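Local structure of extracellular ligand-binding receptor (Rhodopseudomonas palustris, 3SG0) at residues L208-T213 against K232-R237; D216-A221 against R237-A242; T225-P230 against E252-L257; D261-I266 against I377-F382; A268-S273 against P304-V309. The protein probably binds aromatic acids outside the inner membrane for uptake, as a leucine-binding-family solute receptor whose pocket here holds benzoyl-formic acid. All coordinates share one frame; numbering follows the deposited sequence.

Contact 1. Residues L208-T213 against K232-R237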
# COMPACT_ATOMS: atom_id res chain seq x y z
N LEU A 208 23.90 12.68 -8.23
CA LEU A 208 24.91 13.74 -8.33
C LEU A 208 24.25 15.12 -8.32
O LEU A 208 24.74 16.04 -7.67
CB LEU A 208 25.78 13.55 -9.57
CG LEU A 208 26.76 12.38 -9.49
CD1 LEU A 208 27.45 12.15 -10.83
CD2 LEU A 208 27.79 12.61 -8.39
N LYS A 209 23.14 15.27 -9.04
CA LYS A 209 22.42 16.55 -9.06
C LYS A 209 21.92 16.92 -7.67
O LYS A 209 22.03 18.07 -7.24
CB LYS A 209 21.27 16.51 -10.06
CG LYS A 209 21.71 16.57 -11.50
CD LYS A 209 20.54 16.54 -12.46
CE LYS A 209 21.01 16.59 -13.91
NZ LYS A 209 19.88 16.57 -14.87
N ILE A 210 21.35 15.95 -6.96
CA ILE A 210 20.88 16.19 -5.61
C ILE A 210 22.03 16.62 -4.70
O ILE A 210 21.93 17.62 -3.99
CB ILE A 210 20.19 14.94 -5.04
CG1 ILE A 210 18.87 14.71 -5.78
CG2 ILE A 210 19.94 15.10 -3.54
CD1 ILE A 210 18.24 13.36 -5.53
N ILE A 211 23.12 15.88 -4.74
CA ILE A 211 24.27 16.19 -3.90
C ILE A 211 24.81 17.59 -4.19
O ILE A 211 25.19 18.32 -3.26
CB ILE A 211 25.35 15.11 -4.02
CG1 ILE A 211 24.89 13.86 -3.26
CG2 ILE A 211 26.69 15.61 -3.48
CD1 ILE A 211 25.75 12.63 -3.48
N ALA A 212 24.80 18.00 -5.45
CA ALA A 212 25.31 19.31 -5.83
C ALA A 212 24.50 20.47 -5.24
O ALA A 212 25.01 21.59 -5.12
CB ALA A 212 25.40 19.44 -7.35
N THR A 213 23.24 20.21 -4.88
CA THR A 213 22.42 21.24 -4.25
C THR A 213 22.72 21.40 -2.75
O THR A 213 22.17 22.28 -2.10
CB THR A 213 20.89 21.01 -4.43
OG1 THR A 213 20.46 19.87 -3.67
CG2 THR A 213 20.53 20.84 -5.89
N LYS A 232 21.46 3.86 -1.17
CA LYS A 232 22.85 3.41 -1.25
C LYS A 232 23.70 4.34 -2.10
O LYS A 232 24.84 4.63 -1.76
CB LYS A 232 22.93 1.98 -1.79
CG LYS A 232 22.51 0.91 -0.80
CD LYS A 232 22.81 -0.49 -1.33
CE LYS A 232 24.19 -0.97 -0.93
NZ LYS A 232 24.25 -1.27 0.53
N ALA A 233 23.15 4.82 -3.21
CA ALA A 233 23.91 5.70 -4.09
C ALA A 233 24.25 7.01 -3.39
O ALA A 233 25.37 7.51 -3.50
CB ALA A 233 23.15 5.95 -5.39
N LEU A 234 23.29 7.57 -2.66
CA LEU A 234 23.55 8.78 -1.90
C LEU A 234 24.66 8.55 -0.87
O LEU A 234 25.59 9.35 -0.76
CB LEU A 234 22.27 9.25 -1.20
CG LEU A 234 21.27 9.97 -2.10
CD1 LEU A 234 19.88 9.93 -1.51
CD2 LEU A 234 21.72 11.41 -2.34
N ARG A 235 24.57 7.45 -0.13
CA ARG A 235 25.57 7.18 0.90
C ARG A 235 26.94 6.93 0.29
O ARG A 235 27.96 7.42 0.81
CB ARG A 235 25.15 6.00 1.79
CG ARG A 235 23.91 6.27 2.65
CD ARG A 235 24.15 7.38 3.65
NE ARG A 235 23.03 7.51 4.58
CZ ARG A 235 22.52 8.67 5.00
NH1 ARG A 235 23.05 9.81 4.57
NH2 ARG A 235 21.50 8.69 5.84
N GLU A 236 26.99 6.18 -0.80
CA GLU A 236 28.25 5.86 -1.44
C GLU A 236 28.93 7.10 -2.00
O GLU A 236 30.16 7.17 -2.08
CB GLU A 236 28.04 4.80 -2.53
CG GLU A 236 27.71 3.42 -1.95
CD GLU A 236 27.19 2.45 -2.99
OE1 GLU A 236 27.12 2.82 -4.18
OE2 GLU A 236 26.85 1.31 -2.61
N ARG A 237 28.13 8.10 -2.37
CA ARG A 237 28.66 9.34 -2.94
C ARG A 237 28.86 10.44 -1.90
O ARG A 237 29.08 11.60 -2.26
CB ARG A 237 27.82 9.81 -4.12
CG ARG A 237 27.76 8.77 -5.23
CD ARG A 237 27.72 9.37 -6.62
NE ARG A 237 28.01 8.35 -7.63
CZ ARG A 237 29.14 8.29 -8.34
NH1 ARG A 237 29.30 7.32 -9.23
NH2 ARG A 237 30.09 9.19 -8.16
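Two helices that lie side by side over a parallel sheet, 204-212 and 228-236, meet here through Ile211, Ile210 and Leu208 on one and Leu234 and Arg237 on the other. No hydrogen bond crosses between the segments; the contact is made by hydrocarbon surfaces. Ile211 carries its middle. Its CG1 stands anti to the carbonyl carbon (chi1 -74°) and comes within 4.1 Å of Leu234 CD2, the two side chains sliding past each other in opposite directions. Beyond it, Ile211 CD1 reaches 3.6 Å from Arg237 CB, the two side chains meeting at about a right angle, and also lies against the carbonyl oxygen of Arg237. Deeper down, Ile210 CG2 approaches Leu234 CD2 at 4.3 Å, so that this one methyl of Leu234 serves both isoleucines.

The helices belong to successive beta-alpha-beta units of an alpha/beta lobe: helix 204-212 leads into strand 217-221, from which helix 228-236 leads on to strand 242-244. Ile210 and Leu234 accordingly both rest on Val218 of the strand between them, whereas the opposite end of the contact is exposed. There Arg237, just past the end of its helix, bends at chi2 (-145°), which sets CD 3.7 Å from Leu208 CD2; the two side chains cross obliquely, with NH2 4.1 Å from that same methyl. In the first segment, Thr213 OG1 donates to Ile210 O over 2.7 Å, in the carbonyl plane on a lone pair. The same oxygen also accepts Thr213 N, and Thr213 OG1 bonds in addition to Thr191 OG1 of strand 189-196.

Contact 2. Residues D216-A221 against R237-A242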
# COMPACT_ATOMS: atom_id res chain seq x y z
N ASP A 216 20.13 19.55 3.26
CA ASP A 216 20.23 19.06 4.63
C ASP A 216 19.76 17.61 4.73
O ASP A 216 20.26 16.84 5.55
CB ASP A 216 19.41 19.95 5.56
CG ASP A 216 19.82 21.40 5.49
OD1 ASP A 216 21.03 21.69 5.64
OD2 ASP A 216 18.94 22.27 5.28
N ALA A 217 18.80 17.25 3.89
CA ALA A 217 18.20 15.93 3.91
C ALA A 217 17.75 15.60 2.51
O ALA A 217 17.67 16.49 1.66
CB ALA A 217 17.02 15.90 4.87
N VAL A 218 17.45 14.33 2.27
CA VAL A 218 16.91 13.92 0.98
C VAL A 218 15.68 13.04 1.21
O VAL A 218 15.69 12.15 2.07
CB VAL A 218 17.94 13.16 0.13
CG1 VAL A 218 17.32 12.69 -1.18
CG2 VAL A 218 19.14 14.05 -0.15
N PHE A 219 14.63 13.32 0.44
CA PHE A 219 13.43 12.50 0.42
C PHE A 219 13.43 11.59 -0.79
O PHE A 219 13.69 12.03 -1.92
CB PHE A 219 12.19 13.39 0.37
CG PHE A 219 10.93 12.63 0.66
CD1 PHE A 219 10.49 12.52 1.96
CD2 PHE A 219 10.23 11.97 -0.34
CE1 PHE A 219 9.36 11.79 2.27
CE2 PHE A 219 9.09 11.23 -0.04
CZ PHE A 219 8.66 11.15 1.27
N ILE A 220 13.13 10.31 -0.56
CA ILE A 220 13.03 9.32 -1.63
C ILE A 220 11.60 8.78 -1.64
O ILE A 220 11.11 8.29 -0.61
CB ILE A 220 14.01 8.16 -1.39
CG1 ILE A 220 15.45 8.69 -1.34
CG2 ILE A 220 13.84 7.08 -2.46
CD1 ILE A 220 16.47 7.66 -0.89
N ALA A 221 10.93 8.86 -2.80
CA ALA A 221 9.58 8.32 -2.95
C ALA A 221 9.64 7.08 -3.85
O ALA A 221 9.64 7.18 -5.08
CB ALA A 221 8.63 9.36 -3.53
N ARG A 237 28.13 8.10 -2.37
CA ARG A 237 28.66 9.34 -2.94
C ARG A 237 28.86 10.44 -1.90
O ARG A 237 29.08 11.60 -2.26
CB ARG A 237 27.82 9.81 -4.12
CG ARG A 237 27.76 8.77 -5.23
CD ARG A 237 27.72 9.37 -6.62
NE ARG A 237 28.01 8.35 -7.63
CZ ARG A 237 29.14 8.29 -8.34
NH1 ARG A 237 29.30 7.32 -9.23
NH2 ARG A 237 30.09 9.19 -8.16
N GLY A 238 28.77 10.07 -0.63
CA GLY A 238 29.21 10.95 0.44
C GLY A 238 28.14 11.71 1.19
O GLY A 238 28.46 12.48 2.09
N PHE A 239 26.88 11.52 0.83
CA PHE A 239 25.83 12.23 1.53
C PHE A 239 25.66 11.67 2.94
O PHE A 239 25.43 10.47 3.11
CB PHE A 239 24.51 12.20 0.78
CG PHE A 239 23.46 13.05 1.41
CD1 PHE A 239 23.57 14.43 1.39
CD2 PHE A 239 22.37 12.48 2.07
CE1 PHE A 239 22.63 15.23 1.99
CE2 PHE A 239 21.42 13.28 2.67
CZ PHE A 239 21.55 14.65 2.63
N LYS A 240 25.77 12.54 3.94
CA LYS A 240 25.74 12.10 5.33
C LYS A 240 24.47 12.55 6.06
O LYS A 240 24.24 12.14 7.20
CB LYS A 240 26.98 12.59 6.07
CG LYS A 240 28.29 12.09 5.47
CD LYS A 240 29.07 11.25 6.47
CE LYS A 240 30.40 10.79 5.90
NZ LYS A 240 30.23 9.89 4.72
N GLY A 241 23.66 13.37 5.42
CA GLY A 241 22.46 13.90 6.05
C GLY A 241 21.33 12.89 6.19
O GLY A 241 21.44 11.74 5.80
N ALA A 242 20.22 13.35 6.76
CA ALA A 242 19.06 12.49 6.96
C ALA A 242 18.44 12.08 5.63
O ALA A 242 18.34 12.89 4.71
CB ALA A 242 18.03 13.19 7.82
O HOH W 1 20.56 15.75 8.32
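Val218 lays its CG2 methyl over one face of the Phe239 ring, 4.0 Å from the centroid and 26° off the ring normal, a CH-pi contact displaced toward the rim at CE2 and CZ. The opposite face is covered by the chain itself, with Gly241 N above the ring centre. Ala217 N and Ala242 O lie at the edge, near the ring plane, so the phenyl is bordered by backbone on several sides. Phe239 CG is anti to its backbone N (chi1 -174°), and the ring beyond it reaches Ala217 and Val218.

Past the ring, Val218 N donates to Ala242 O at 3.0 Å. That oxygen also receives a CA-H...O contact from Ala217 CA, 3.1 Å away, while the CB atoms of Ala217 and Ala242 touch at 4.1 Å. One residue earlier the chains part, and a water takes the place of a direct bond, donating to Asp216 O and accepting from Ala242 N. A side chain at Gly241 would run into Asp216 O.

The turn that delivers Phe239 starts with a Schellman motif at Gly238, which has positive phi and ends helix 228-236. From there the chain enters strand 242-244, an edge strand of the parallel sheet within this chain, next to 217-221. On its other side strand 217-221 pairs with 161-167, whose Gly163 bonds Ala217 and Phe219 through the backbone, while Ile220 packs on Pro230 and Gln231 of helix 228-236.

Contact 3. Residues T225-P230 against E252-L257; sequences TPAVLP and EEFIKL
Apolar packing of Val228 and Ala227 against Phe254 and Leu257 joins the start of helix 228-236 to helix 252-258, in the lobe built on the four-stranded parallel sheet. No hydrogen bond links the two segments. Val228 CG2 is central: it presses on Phe254 CD1 at 3.5 Å and meets Leu257 CD2 at 3.8 Å, fitting between the two side chains. Phe254 CG is anti to its backbone N (chi1 173°), and the ring beyond it extends past Val228 to Ala227, whose CB lies 3.7 Å from CE1. An alanine in place of Phe254 would probably leave the Ala227 and Val228 methyls facing a gap, and the side chains of Val262 and Ile377 without the ring they pack on.

At the more exposed side, Leu257 CD2 comes 4.0 Å from Thr225 CB, with the two side chains at about a right angle, and the carboxylate of Glu253 only brushes Thr225 CG2 through OE1 at 4.2 Å. At the inner end, the side chain of Ala227 lies about 9 Å from the bound benzoyl-formic acid and about as far from that of Arg198, which binds phenylglyoxylate, close to the pocket without touching the ligand. The 3-10 turn leading into helix 228-236 is tied down by a bond between Ala227 O and Gln245, and helix 252-258 backs onto strands 373-378 and 381-384.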
# COMPACT_ATOMS: atom_id res chain seq x y z
N THR A 225 12.11 -3.35 -3.35
CA THR A 225 13.56 -3.38 -3.40
C THR A 225 14.20 -2.27 -4.26
O THR A 225 15.32 -1.89 -3.96
CB THR A 225 14.10 -4.79 -3.74
OG1 THR A 225 13.42 -5.30 -4.89
CG2 THR A 225 13.85 -5.73 -2.58
N PRO A 226 13.50 -1.73 -5.27
CA PRO A 226 14.09 -0.59 -5.99
C PRO A 226 14.38 0.63 -5.12
O PRO A 226 15.12 1.51 -5.55
CB PRO A 226 13.03 -0.25 -7.04
CG PRO A 226 12.38 -1.56 -7.33
CD PRO A 226 12.30 -2.24 -5.97
N ALA A 227 13.78 0.72 -3.93
CA ALA A 227 14.01 1.87 -3.05
C ALA A 227 15.40 1.89 -2.43
O ALA A 227 15.85 2.92 -1.93
CB ALA A 227 12.95 1.91 -1.96
N VAL A 228 16.08 0.75 -2.44
CA VAL A 228 17.42 0.69 -1.86
C VAL A 228 18.43 1.48 -2.69
O VAL A 228 19.27 2.20 -2.15
CB VAL A 228 17.90 -0.77 -1.68
CG1 VAL A 228 19.37 -0.81 -1.26
CG2 VAL A 228 17.03 -1.48 -0.65
N LEU A 229 18.34 1.36 -4.01
CA LEU A 229 19.31 1.95 -4.92
C LEU A 229 19.62 3.43 -4.67
O LEU A 229 20.78 3.80 -4.49
CB LEU A 229 18.88 1.71 -6.37
CG LEU A 229 19.70 2.39 -7.46
CD1 LEU A 229 21.14 1.91 -7.42
CD2 LEU A 229 19.08 2.13 -8.83
N PRO A 230 18.60 4.30 -4.66
CA PRO A 230 18.94 5.71 -4.43
C PRO A 230 19.55 5.99 -3.06
O PRO A 230 20.39 6.87 -2.95
CB PRO A 230 17.59 6.44 -4.58
CG PRO A 230 16.55 5.35 -4.43
CD PRO A 230 17.17 4.11 -4.98
N GLU A 252 10.91 -6.06 5.58
CA GLU A 252 12.23 -6.49 6.05
C GLU A 252 13.20 -6.78 4.89
O GLU A 252 14.41 -6.76 5.08
CB GLU A 252 12.10 -7.67 7.01
CG GLU A 252 11.64 -7.28 8.41
CD GLU A 252 10.18 -6.83 8.49
OE1 GLU A 252 9.36 -7.25 7.64
OE2 GLU A 252 9.86 -6.04 9.41
N GLU A 253 12.68 -7.02 3.69
CA GLU A 253 13.56 -7.21 2.53
C GLU A 253 14.37 -5.95 2.23
O GLU A 253 15.51 -6.03 1.76
CB GLU A 253 12.77 -7.59 1.28
CG GLU A 253 12.05 -8.92 1.38
CD GLU A 253 11.37 -9.31 0.09
OE1 GLU A 253 11.97 -9.12 -0.98
OE2 GLU A 253 10.23 -9.82 0.15
N PHE A 254 13.77 -4.79 2.47
CA PHE A 254 14.44 -3.51 2.28
C PHE A 254 15.57 -3.35 3.30
O PHE A 254 16.66 -2.89 2.97
CB PHE A 254 13.42 -2.37 2.38
CG PHE A 254 14.02 -0.99 2.36
CD1 PHE A 254 14.25 -0.33 1.16
CD2 PHE A 254 14.34 -0.35 3.54
CE1 PHE A 254 14.79 0.94 1.16
CE2 PHE A 254 14.87 0.92 3.54
CZ PHE A 254 15.10 1.57 2.34
N ILE A 255 15.30 -3.73 4.54
CA ILE A 255 16.31 -3.65 5.59
C ILE A 255 17.48 -4.57 5.26
O ILE A 255 18.65 -4.17 5.37
CB ILE A 255 15.74 -4.01 6.98
CG1 ILE A 255 14.70 -2.97 7.41
CG2 ILE A 255 16.86 -4.14 8.02
CD1 ILE A 255 14.03 -3.27 8.74
N LYS A 256 17.18 -5.79 4.84
CA LYS A 256 18.22 -6.77 4.55
C LYS A 256 19.10 -6.34 3.38
O LYS A 256 20.33 -6.41 3.46
CB LYS A 256 17.59 -8.13 4.27
CG LYS A 256 18.58 -9.25 3.98
CD LYS A 256 17.85 -10.56 3.75
CE LYS A 256 18.79 -11.65 3.25
NZ LYS A 256 18.03 -12.87 2.85
N LEU A 257 18.47 -5.90 2.30
CA LEU A 257 19.21 -5.48 1.12
C LEU A 257 19.97 -4.18 1.37
O LEU A 257 21.10 -4.01 0.91
CB LEU A 257 18.26 -5.33 -0.07
CG LEU A 257 18.90 -5.05 -1.43
CD1 LEU A 257 19.75 -6.24 -1.87
CD2 LEU A 257 17.84 -4.73 -2.47

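Contact 4. Residues D261-I266 against I377-F382; sequences DVEGAI and IRDGAF
Gly264 N donates to Ile377 O at 2.8 Å, and Ile377 N returns a bond to Ala265 O at 2.9 Å, so both polar backbone atoms of Ile377 are engaged by the type II turn Val262-Ala265. The turn thereby docks on the end of strand 373-378, the first arm of the beta-hairpin it forms with 381-384, just before the chain enters strand 266-269, the antiparallel neighbour of 373-378. Gly264 has the positive phi of this turn.

Glu263 reaches the type I' turn Arg378-Ala381 at the hairpin tip. It is modelled in two conformers; in the one described, a bend at chi2 (73°) brings CD over to the hairpin turn, Glu263 OE2 accepts Asp379 N at 2.6 Å through its syn lone pair, and OE1 takes a weak bond from Gly380 N. Asp379 OD1 is only 4.0 Å from Glu263 OE2, a like-charged approach that the two N-H groups may partly offset.

Ile377 fills the inner side. An alanine here would keep the backbone bonds but would probably open a gap beside Ala265, Val262 and Phe254 of helix 252-258. The Ile377 CD1 atom ends 3.7 Å from Val262 O, 4.0 Å from Ala265 CB and 4.2 Å from Val262 CG2.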
# COMPACT_ATOMS: atom_id res chain seq x y z
N ASP A 261 23.42 1.14 5.04
CA ASP A 261 23.05 2.34 4.29
C ASP A 261 21.62 2.83 4.55
O ASP A 261 21.33 4.01 4.37
CB ASP A 261 23.25 2.14 2.79
CG ASP A 261 24.72 1.98 2.41
OD1 ASP A 261 25.58 2.62 3.05
OD2 ASP A 261 25.00 1.21 1.47
N VAL A 262 20.74 1.92 4.98
CA VAL A 262 19.36 2.32 5.27
C VAL A 262 19.07 2.47 6.75
O VAL A 262 17.97 2.88 7.14
CB VAL A 262 18.32 1.40 4.58
CG1 VAL A 262 18.55 1.39 3.07
CG2 VAL A 262 18.34 -0.01 5.17
N GLU A 263 20.04 2.14 7.60
CA GLU A 263 19.90 2.38 9.02
C GLU A 263 19.57 3.86 9.24
O GLU A 263 20.17 4.74 8.62
CB GLU A 263 21.19 1.99 9.75
CG GLU A 263 21.17 2.24 11.25
CD GLU A 263 20.31 1.24 12.01
OE1 GLU A 263 19.83 0.26 11.40
OE2 GLU A 263 20.12 1.44 13.23
N GLY A 264 18.59 4.12 10.10
CA GLY A 264 18.21 5.49 10.40
C GLY A 264 17.17 6.08 9.47
O GLY A 264 16.69 7.19 9.73
N ALA A 265 16.82 5.38 8.39
CA ALA A 265 15.76 5.88 7.51
C ALA A 265 14.48 6.07 8.31
O ALA A 265 14.15 5.25 9.18
CB ALA A 265 15.53 4.93 6.36
N ILE A 266 13.74 7.13 8.00
CA ILE A 266 12.47 7.42 8.65
C ILE A 266 11.42 7.59 7.57
O ILE A 266 11.69 8.16 6.51
CB ILE A 266 12.58 8.69 9.53
CG1 ILE A 266 13.46 8.41 10.75
CG2 ILE A 266 11.19 9.19 9.95
CD1 ILE A 266 13.88 9.64 11.52
N ILE A 377 14.10 2.93 10.96
CA ILE A 377 14.89 1.70 10.95
C ILE A 377 15.99 1.86 11.99
O ILE A 377 16.89 2.68 11.83
CB ILE A 377 15.48 1.39 9.55
CG1 ILE A 377 14.33 1.25 8.54
CG2 ILE A 377 16.34 0.14 9.61
CD1 ILE A 377 14.81 1.04 7.12
N ARG A 378 15.89 1.09 13.07
CA ARG A 378 16.86 1.13 14.15
C ARG A 378 17.37 -0.27 14.43
O ARG A 378 16.58 -1.17 14.70
CB ARG A 378 16.24 1.68 15.44
CG ARG A 378 16.05 3.17 15.47
CD ARG A 378 16.19 3.71 16.89
NE ARG A 378 15.36 3.01 17.86
CZ ARG A 378 14.05 3.19 18.00
NH1 ARG A 378 13.41 4.04 17.22
NH2 ARG A 378 13.38 2.50 18.92
N ASP A 379 18.68 -0.45 14.36
CA ASP A 379 19.29 -1.76 14.59
C ASP A 379 18.62 -2.84 13.75
O ASP A 379 18.35 -3.94 14.23
CB ASP A 379 19.25 -2.11 16.08
CG ASP A 379 20.07 -1.15 16.93
OD1 ASP A 379 21.13 -0.69 16.45
OD2 ASP A 379 19.64 -0.85 18.06
N GLY A 380 18.34 -2.51 12.50
CA GLY A 380 17.85 -3.50 11.56
C GLY A 380 16.41 -3.94 11.78
O GLY A 380 16.02 -5.03 11.36
N ALA A 381 15.61 -3.09 12.42
CA ALA A 381 14.18 -3.36 12.60
C ALA A 381 13.37 -2.09 12.47
O ALA A 381 13.87 -1.00 12.77
CB ALA A 381 13.93 -4.02 13.96
N PHE A 382 12.12 -2.23 12.04
CA PHE A 382 11.19 -1.10 12.04
C PHE A 382 10.70 -0.81 13.46
O PHE A 382 10.21 -1.70 14.15
CB PHE A 382 10.00 -1.38 11.12
CG PHE A 382 10.39 -1.57 9.68
CD1 PHE A 382 10.96 -0.54 8.96
CD2 PHE A 382 10.20 -2.79 9.06
CE1 PHE A 382 11.33 -0.71 7.63
CE2 PHE A 382 10.56 -2.98 7.74
CZ PHE A 382 11.13 -1.94 7.02

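Contact 5. Residues A268-S273 against P304-V309; sequences AGEAFS and PTIFGV
Phe272 lies alongside Ile306, the two side chains sliding past each other in opposite directions. CD2 of the Phe272 ring is 3.5 Å from Ile306 CG1, and its CE2 comes within 3.6 Å of Ile306 CA, so the phenyl covers the isoleucine from its backbone outward. On the other side of the ring's long axis, Phe272 CD1 meets Val309 CG2 more loosely, at 4.2 Å. Ile306 CG1 is anti to its backbone N (chi1 -168°), and the CD1 methyl beyond it touches two polar atoms, Glu270 OE1 and Ser273 OG, each at 3.6 Å.

Around these groups lies a second layer. Glu270 OE2 is hydrogen-bonded to His247 ND1, while Lys288 makes a cation-pi contact with Phe272 and its NZ bonds the carbonyl oxygen of the same residue. The contact thus joins the turn leaving strand 266-269 to the first turn of helix 306-328 near the middle of the molecule, where that helix also meets helix 41-50. Ile306 CG2 lies over one face of Phe307, 3.7 Å above the plane and toward the rim, and Phe307 touches the bound benzoyl-formic acid.

Ile306 is therefore a second-shell residue, backing a pocket aromatic through CG2 while CG1 packs on Phe272. With no hydrogen bond across the segments, apolar packing joins them, and the buried carboxylate of Glu270, whose side chain comes within about 6 Å of the ligand, is likely to depend on His247 for much of its polar compensation.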
# COMPACT_ATOMS: atom_id res chain seq x y z
N ALA A 268 6.76 7.89 7.12
CA ALA A 268 5.43 7.81 7.70
C ALA A 268 4.76 6.54 7.18
O ALA A 268 4.71 6.31 5.96
CB ALA A 268 4.62 9.04 7.33
N GLY A 269 4.26 5.71 8.08
CA GLY A 269 3.65 4.46 7.71
C GLY A 269 2.55 4.01 8.64
O GLY A 269 1.93 4.80 9.37
N GLU A 270 2.31 2.70 8.60
CA GLU A 270 1.14 2.08 9.20
C GLU A 270 1.38 1.53 10.59
O GLU A 270 2.50 1.19 10.95
CB GLU A 270 0.64 0.94 8.31
CG GLU A 270 -0.01 1.37 7.00
CD GLU A 270 0.99 1.87 5.97
OE1 GLU A 270 1.94 1.14 5.61
OE2 GLU A 270 0.77 3.01 5.50
N ALA A 271 0.29 1.38 11.34
CA ALA A 271 0.33 0.80 12.67
C ALA A 271 1.10 -0.51 12.69
O ALA A 271 1.88 -0.76 13.61
CB ALA A 271 -1.07 0.59 13.21
N PHE A 272 0.89 -1.35 11.68
CA PHE A 272 1.56 -2.65 11.59
C PHE A 272 3.06 -2.51 11.83
O PHE A 272 3.67 -3.34 12.52
CB PHE A 272 1.29 -3.24 10.20
CG PHE A 272 1.96 -4.56 9.91
CD1 PHE A 272 1.23 -5.75 9.96
CD2 PHE A 272 3.29 -4.62 9.52
CE1 PHE A 272 1.82 -6.96 9.63
CE2 PHE A 272 3.88 -5.84 9.21
CZ PHE A 272 3.14 -7.01 9.27
N SER A 273 3.67 -1.48 11.25
CA SER A 273 5.12 -1.32 11.33
C SER A 273 5.61 -0.91 12.70
O SER A 273 6.77 -1.16 13.05
CB SER A 273 5.59 -0.30 10.30
OG SER A 273 5.25 -0.71 8.98
N PRO A 304 5.38 -13.03 7.88
CA PRO A 304 5.02 -12.21 6.72
C PRO A 304 5.66 -10.84 6.78
O PRO A 304 6.10 -10.39 7.85
CB PRO A 304 3.51 -12.06 6.88
CG PRO A 304 3.31 -12.05 8.37
CD PRO A 304 4.33 -13.03 8.92
N THR A 305 5.71 -10.17 5.64
CA THR A 305 5.99 -8.74 5.61
C THR A 305 4.67 -7.98 5.43
O THR A 305 3.62 -8.56 5.12
CB THR A 305 6.98 -8.37 4.50
OG1 THR A 305 6.36 -8.60 3.23
CG2 THR A 305 8.25 -9.21 4.62
N ILE A 306 4.74 -6.67 5.61
CA ILE A 306 3.54 -5.86 5.66
C ILE A 306 2.69 -5.98 4.40
O ILE A 306 1.46 -5.89 4.45
CB ILE A 306 3.87 -4.37 5.90
CG1 ILE A 306 2.61 -3.58 6.23
CG2 ILE A 306 4.62 -3.78 4.71
CD1 ILE A 306 2.88 -2.14 6.64
N PHE A 307 3.31 -6.19 3.24
CA PHE A 307 2.53 -6.14 2.01
C PHE A 307 1.46 -7.21 1.93
O PHE A 307 0.42 -6.99 1.32
CB PHE A 307 3.45 -6.05 0.79
CG PHE A 307 4.24 -4.79 0.80
CD1 PHE A 307 5.56 -4.77 1.21
CD2 PHE A 307 3.61 -3.58 0.53
CE1 PHE A 307 6.26 -3.57 1.30
CE2 PHE A 307 4.30 -2.38 0.62
CZ PHE A 307 5.62 -2.37 1.01
N GLY A 308 1.68 -8.35 2.59
CA GLY A 308 0.65 -9.37 2.66
C GLY A 308 -0.58 -8.89 3.41
O GLY A 308 -1.71 -9.31 3.14
N VAL A 309 -0.38 -7.99 4.37
CA VAL A 309 -1.48 -7.50 5.18
C VAL A 309 -2.43 -6.62 4.37
O VAL A 309 -3.58 -6.43 4.75
CB VAL A 309 -1.01 -6.82 6.49
CG1 VAL A 309 -0.95 -5.30 6.35
CG2 VAL A 309 -1.92 -7.21 7.64

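Contacts 1, 2 and 3 share helix 228-236: its far end packs in contact 1, the turn after it in contact 2 and its start in contact 3. Contact 2 adds a backbone hydrogen bond, a CH-pi contact and a bridging water, whereas 1 and 3 are apolar helix packing, partly exposed at the surface. Contact 4 is the most polar, made largely of backbone and carboxylate bonds at a hairpin tip; it meets contact 3 through Phe254 and is tied to contact 1 by the salt bridge from Lys232 to Asp261. Contact 5, buried and near the chain's centre, holds a residue of the ligand pocket; contacts 4 and 5 reach the same antiparallel sheet, with centres about 15 Å apart.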